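Local coordinates for putative membrane protein COG4129 (Clostridium difficile, PDB 3KMI) that is of unproven function but probably serves as an aromatic acid exporter in the cell membrane, this chain being its helical C-terminal domain, at residues 25-30 against 37-42; 110-115 against 162-167. All blocks are in the same frame, centred on the assembly; numbering follows the deposited sequence.

From the N terminus, helix 7-33 comes first. Interaction 1 closes the short connection after it, bringing 25-30 against 37-42 at the start of helix 41-61. Helix 68-95 follows before the chain reaches interaction 2. That contact closes a much longer loop: 46 residues, including helix 124-140, separate its segments on helices 103-117 and 148-176. The two contacts follow in series, so their loops neither nest nor cross. The centres of interactions 1 and 2 are about 14 Å apart. Helix 7-33 links them: L25 and A29 pack on I112, L25 also packs on I115, and D30 probably hydrogen-bonds to H113. Together they tie four of the six helices.

Interaction 1. Residues 25-30 against 37-42; sequences LIDIAD and KENGYS
D27 and Y41 make the nearest backbone approach, with CA atoms 5.5 Å apart, where the loop ahead of helix 41-61 passes the C-terminal part of helix 7-33. D27 points at this loop. Its chi1 of -69° sets CG beside the backbone N, anti to the carbonyl carbon. D27 OD2 lies beside the start of the next helix, 3.4 Å from Y41 CA. The Y41 N-H is badly angled for OD2, and no direct hydrogen bond joins the two segments. A water bridges instead. It accepts from G40 N at 2.8 Å and donates a weak bond to D27 OD1 at 3.3 Å. The water thus links D27 weakly to the N-H of the N-cap residue, G40. The carboxylate lies near the helix N terminus, where the helix dipole may favour its charge. D44 brings a like charge close to OD2, which may oppose that effect. The Y41 N-H is used within the loop, in a weak bond to N39 OD1 (3.0 Å, 147°). This is an Asx turn leading into the helix. N39 OD1 also rests 3.8 Å from D27 CB.

The apolar part is I28 on Y41. The two side chains lie side by side and point the same way. I28 CG1 meets the Y41 ring obliquely, 4.1 Å from Y41 CD1, and I28 CD1 touches CE1. Y41 also stacks on Y92, and L88 and L91 touch I28, so helix 68-95 also packs on this pair. The contact belongs to a helix-loop-helix connection, in which an Asx turn and a bridging water accompany the helix start in an all-helical bundle.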
loop_
_atom_site.group_PDB
_atom_site.type_symbol
_atom_site.label_atom_id
_atom_site.label_comp_id
_atom_site.label_asym_id
_atom_site.label_seq_id
_atom_site.Cartn_x
_atom_site.Cartn_y
_atom_site.Cartn_z
ATOM N N LEU A 25 13.292 3.505 -6.797
ATOM C CA LEU A 25 12.332 2.961 -7.761
ATOM C C LEU A 25 13.032 2.317 -8.972
ATOM O O LEU A 25 12.682 1.209 -9.419
ATOM C CB LEU A 25 11.334 4.066 -8.188
ATOM C CG LEU A 25 10.200 3.579 -9.082
ATOM C CD1 LEU A 25 9.144 2.777 -8.273
ATOM C CD2 LEU A 25 9.476 4.753 -9.816
ATOM N N ILE A 26 14.020 3.015 -9.512
ATOM C CA ILE A 26 14.772 2.497 -10.655
ATOM C C ILE A 26 15.562 1.223 -10.255
ATOM O O ILE A 26 15.690 0.288 -11.057
ATOM C CB ILE A 26 15.714 3.606 -11.207
ATOM C CG1 ILE A 26 14.870 4.713 -11.860
ATOM C CG2 ILE A 26 16.751 3.041 -12.152
ATOM C CD1 ILE A 26 15.544 6.109 -11.878
ATOM N N ASP A 27 16.092 1.199 -9.026
ATOM C CA ASP A 27 16.760 -0.033 -8.532
ATOM C C ASP A 27 15.791 -1.180 -8.609
ATOM O O ASP A 27 16.188 -2.268 -8.998
ATOM C CB ASP A 27 17.185 0.064 -7.061
ATOM C CG ASP A 27 18.301 1.028 -6.832
ATOM O OD1 ASP A 27 19.024 1.331 -7.792
ATOM O OD2 ASP A 27 18.466 1.471 -5.665
ATOM N N ILE A 28 14.535 -0.940 -8.201
ATOM C CA ILE A 28 13.483 -1.972 -8.290
ATOM C C ILE A 28 13.261 -2.479 -9.744
ATOM O O ILE A 28 13.298 -3.703 -10.024
ATOM C CB ILE A 28 12.170 -1.520 -7.601
ATOM C CG1 ILE A 28 12.382 -1.506 -6.074
ATOM C CG2 ILE A 28 11.011 -2.452 -7.965
ATOM C CD1 ILE A 28 11.434 -0.519 -5.337
ATOM N N ALA A 29 13.085 -1.557 -10.670
ATOM C CA ALA A 29 12.942 -1.928 -12.099
ATOM C C ALA A 29 14.126 -2.824 -12.555
ATOM O O ALA A 29 13.926 -3.762 -13.328
ATOM C CB ALA A 29 12.858 -0.693 -12.977
ATOM N N ASP A 30 15.346 -2.510 -12.109
ATOM C CA ASP A 30 16.550 -3.282 -12.504
ATOM C C ASP A 30 16.558 -4.682 -11.906
ATOM O O ASP A 30 17.124 -5.625 -12.481
ATOM C CB ASP A 30 17.829 -2.570 -12.034
ATOM C CG ASP A 30 18.089 -1.260 -12.773
ATOM O OD1 ASP A 30 17.602 -1.110 -13.906
ATOM O OD2 ASP A 30 18.783 -0.372 -12.211
ATOM N N LYS A 37 21.902 -10.035 -9.823
ATOM C CA LYS A 37 22.961 -9.028 -9.856
ATOM C C LYS A 37 22.978 -8.244 -8.547
ATOM O O LYS A 37 21.937 -7.758 -8.055
ATOM C CB LYS A 37 22.818 -8.086 -11.063
ATOM C CG LYS A 37 23.978 -7.100 -11.234
ATOM C CD LYS A 37 24.044 -6.579 -12.660
ATOM C CE LYS A 37 24.549 -5.139 -12.733
ATOM N NZ LYS A 37 24.169 -4.514 -14.045
ATOM N N GLU A 38 24.175 -8.158 -7.968
ATOM C CA GLU A 38 24.429 -7.230 -6.886
ATOM C C GLU A 38 23.884 -5.869 -7.284
ATOM O O GLU A 38 24.136 -5.376 -8.394
ATOM C CB GLU A 38 25.913 -7.131 -6.622
ATOM C CG GLU A 38 26.359 -7.998 -5.489
ATOM C CD GLU A 38 27.178 -7.222 -4.508
ATOM O OE1 GLU A 38 26.678 -6.955 -3.387
ATOM O OE2 GLU A 38 28.317 -6.857 -4.874
ATOM N N ASN A 39 23.110 -5.273 -6.388
ATOM C CA ASN A 39 22.437 -4.047 -6.717
ATOM C C ASN A 39 22.439 -3.035 -5.553
ATOM O O ASN A 39 22.852 -3.363 -4.434
ATOM C CB ASN A 39 21.042 -4.377 -7.239
ATOM C CG ASN A 39 19.949 -4.010 -6.268
ATOM O OD1 ASN A 39 19.216 -3.043 -6.509
ATOM N ND2 ASN A 39 19.829 -4.759 -5.162
ATOM N N GLY A 40 22.013 -1.806 -5.839
ATOM C CA GLY A 40 22.108 -0.710 -4.887
ATOM C C GLY A 40 20.855 -0.430 -4.077
ATOM O O GLY A 40 20.841 0.529 -3.314
ATOM N N TYR A 41 19.833 -1.271 -4.206
ATOM C CA TYR A 41 18.572 -1.095 -3.475
ATOM C C TYR A 41 18.811 -0.812 -2.000
ATOM O O TYR A 41 18.256 0.166 -1.449
ATOM C CB TYR A 41 17.637 -2.309 -3.600
ATOM C CG TYR A 41 16.410 -2.167 -2.723
ATOM C CD1 TYR A 41 15.261 -1.460 -3.172
ATOM C CD2 TYR A 41 16.365 -2.749 -1.466
ATOM C CE1 TYR A 41 14.140 -1.319 -2.368
ATOM C CE2 TYR A 41 15.226 -2.609 -0.652
ATOM C CZ TYR A 41 14.128 -1.905 -1.110
ATOM O OH TYR A 41 13.027 -1.805 -0.278
ATOM N N SER A 42 19.654 -1.623 -1.366
ATOM C CA SER A 42 19.810 -1.534 0.076
ATOM C C SER A 42 20.447 -0.229 0.494
ATOM O O SER A 42 19.950 0.481 1.386
ATOM C CB SER A 42 20.657 -2.691 0.597
ATOM O OG SER A 42 19.831 -3.829 0.713
HETATM O O HOH W 1 21.461 -0.822 -8.367
#

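Interaction 2. Residues 110-115 against 162-167; sequences AFIHKI and TELKQF
L164 on helix 148-176 packs against I112, I115 and F111 of helix 103-117. The two helix segments run nearly parallel, at 14°, with axes 12.4 Å apart, so the side chains have to span the gap. The L164 CB points toward the other helix. CG continues from it, anti to the carbonyl carbon (chi1 -74°), and carries the two methyls that do the touching. L164 CD1 meets I112 CG1 at 3.8 Å and F111 CD2 at 4.2 Å. L164 CD2 meets I112 CG1 at 4.1 Å and I115 CD1 at 4.2 Å. The side chains of L164 and I112 cross at about a right angle. I115 CD1 also lies over a face of the F111 ring, offset toward the rim. I115 CG2, on the other branch, touches F167 CE2 at 3.9 Å as the two side chains slide past each other in opposite directions.

L132 of helix 124-140 touches F111. T162 OG1 and Y94 OH of the second subunit share a hydrogen bond. Between the two segments themselves no hydrogen bond forms. All five touching residues are buried and apolar, so the contact rests on van der Waals fit and the exclusion of water.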
loop_
_atom_site.group_PDB
_atom_site.type_symbol
_atom_site.label_atom_id
_atom_site.label_comp_id
_atom_site.label_asym_id
_atom_site.label_seq_id
_atom_site.Cartn_x
_atom_site.Cartn_y
_atom_site.Cartn_z
ATOM N N ALA A 110 10.203 -1.789 -17.792
ATOM C CA ALA A 110 10.326 -0.619 -18.667
ATOM C C ALA A 110 9.439 0.523 -18.159
ATOM O O ALA A 110 9.855 1.682 -18.123
ATOM C CB ALA A 110 9.961 -0.994 -20.123
ATOM N N PHE A 111 8.236 0.183 -17.737
ATOM C CA PHE A 111 7.265 1.193 -17.249
ATOM C C PHE A 111 7.759 1.873 -15.948
ATOM O O PHE A 111 7.644 3.096 -15.788
ATOM C CB PHE A 111 5.880 0.550 -17.069
ATOM C CG PHE A 111 4.804 1.509 -16.588
ATOM C CD1 PHE A 111 4.503 2.670 -17.305
ATOM C CD2 PHE A 111 4.065 1.217 -15.445
ATOM C CE1 PHE A 111 3.486 3.561 -16.850
ATOM C CE2 PHE A 111 3.056 2.084 -14.988
ATOM C CZ PHE A 111 2.783 3.268 -15.690
ATOM N N ILE A 112 8.331 1.089 -15.037
ATOM C CA ILE A 112 8.924 1.620 -13.823
ATOM C C ILE A 112 10.143 2.528 -14.116
ATOM O O ILE A 112 10.311 3.562 -13.477
ATOM C CB ILE A 112 9.316 0.485 -12.806
ATOM C CG1 ILE A 112 8.045 -0.258 -12.360
ATOM C CG2 ILE A 112 10.041 1.098 -11.609
ATOM C CD1 ILE A 112 8.274 -1.587 -11.616
ATOM N N HIS A 113 10.995 2.127 -15.050
ATOM C CA HIS A 113 12.071 3.028 -15.531
ATOM C C HIS A 113 11.528 4.332 -16.083
ATOM O O HIS A 113 12.080 5.406 -15.827
ATOM C CB HIS A 113 12.934 2.377 -16.620
ATOM C CG HIS A 113 14.001 1.468 -16.087
ATOM N ND1 HIS A 113 14.087 0.138 -16.434
ATOM C CD2 HIS A 113 15.045 1.701 -15.254
ATOM C CE1 HIS A 113 15.114 -0.417 -15.813
ATOM N NE2 HIS A 113 15.708 0.507 -15.084
ATOM N N LYS A 114 10.468 4.233 -16.871
ATOM C CA LYS A 114 9.858 5.400 -17.467
ATOM C C LYS A 114 9.414 6.318 -16.343
ATOM O O LYS A 114 9.680 7.532 -16.354
ATOM C CB LYS A 114 8.686 5.010 -18.375
ATOM C CG LYS A 114 7.948 6.196 -18.997
ATOM C CD LYS A 114 6.816 5.696 -19.864
ATOM C CE LYS A 114 6.124 6.796 -20.663
ATOM N NZ LYS A 114 5.095 6.150 -21.542
ATOM N N ILE A 115 8.740 5.744 -15.368
ATOM C CA ILE A 115 8.282 6.518 -14.203
ATOM C C ILE A 115 9.494 7.165 -13.481
ATOM O O ILE A 115 9.487 8.360 -13.150
ATOM C CB ILE A 115 7.451 5.660 -13.205
ATOM C CG1 ILE A 115 6.138 5.134 -13.842
ATOM C CG2 ILE A 115 7.187 6.485 -11.910
ATOM C CD1 ILE A 115 5.342 4.105 -12.947
ATOM N N THR A 162 -0.775 -2.610 -8.451
ATOM C CA THR A 162 -1.526 -2.004 -7.356
ATOM C C THR A 162 -0.694 -0.967 -6.631
ATOM O O THR A 162 -1.157 0.149 -6.393
ATOM C CB THR A 162 -2.074 -3.065 -6.368
ATOM O OG1 THR A 162 -3.001 -3.907 -7.074
ATOM C CG2 THR A 162 -2.797 -2.400 -5.269
ATOM N N GLU A 163 0.524 -1.329 -6.280
ATOM C CA GLU A 163 1.428 -0.418 -5.563
ATOM C C GLU A 163 1.782 0.792 -6.442
ATOM O O GLU A 163 1.754 1.947 -5.987
ATOM C CB GLU A 163 2.705 -1.150 -5.117
ATOM C CG GLU A 163 2.440 -2.240 -4.078
ATOM C CD GLU A 163 1.795 -1.711 -2.784
ATOM O OE1 GLU A 163 2.137 -0.607 -2.288
ATOM O OE2 GLU A 163 0.925 -2.422 -2.251
ATOM N N LEU A 164 2.029 0.533 -7.720
ATOM C CA LEU A 164 2.373 1.597 -8.642
ATOM C C LEU A 164 1.265 2.622 -8.836
ATOM O O LEU A 164 1.550 3.786 -9.087
ATOM C CB LEU A 164 2.826 1.033 -10.001
ATOM C CG LEU A 164 4.217 0.396 -10.021
ATOM C CD1 LEU A 164 4.401 -0.193 -11.457
ATOM C CD2 LEU A 164 5.336 1.452 -9.751
ATOM N N LYS A 165 0.007 2.220 -8.743
ATOM C CA LYS A 165 -1.082 3.183 -8.887
ATOM C C LYS A 165 -1.011 4.192 -7.749
ATOM O O LYS A 165 -1.101 5.393 -7.970
ATOM C CB LYS A 165 -2.454 2.493 -8.900
ATOM C CG LYS A 165 -3.598 3.409 -9.297
ATOM C CD LYS A 165 -4.916 2.622 -9.340
ATOM C CE LYS A 165 -6.082 3.473 -9.783
ATOM N NZ LYS A 165 -7.260 2.602 -9.929
ATOM N N GLN A 166 -0.857 3.696 -6.526
ATOM C CA GLN A 166 -0.745 4.607 -5.383
ATOM C C GLN A 166 0.523 5.447 -5.453
ATOM O O GLN A 166 0.474 6.609 -5.130
ATOM C CB GLN A 166 -0.835 3.897 -4.042
ATOM C CG GLN A 166 -1.082 4.950 -2.922
ATOM C CD GLN A 166 -2.363 5.820 -3.154
ATOM O OE1 GLN A 166 -3.462 5.300 -3.415
ATOM N NE2 GLN A 166 -2.210 7.140 -3.031
ATOM N N PHE A 167 1.645 4.868 -5.900
ATOM C CA PHE A 167 2.859 5.656 -6.156
ATOM C C PHE A 167 2.622 6.856 -7.090
ATOM O O PHE A 167 3.078 7.985 -6.822
ATOM C CB PHE A 167 3.968 4.761 -6.745
ATOM C CG PHE A 167 5.292 5.457 -6.863
ATOM C CD1 PHE A 167 6.222 5.363 -5.831
ATOM C CD2 PHE A 167 5.591 6.246 -7.993
ATOM C CE1 PHE A 167 7.422 5.988 -5.908
ATOM C CE2 PHE A 167 6.783 6.903 -8.084
ATOM C CZ PHE A 167 7.723 6.771 -7.036
#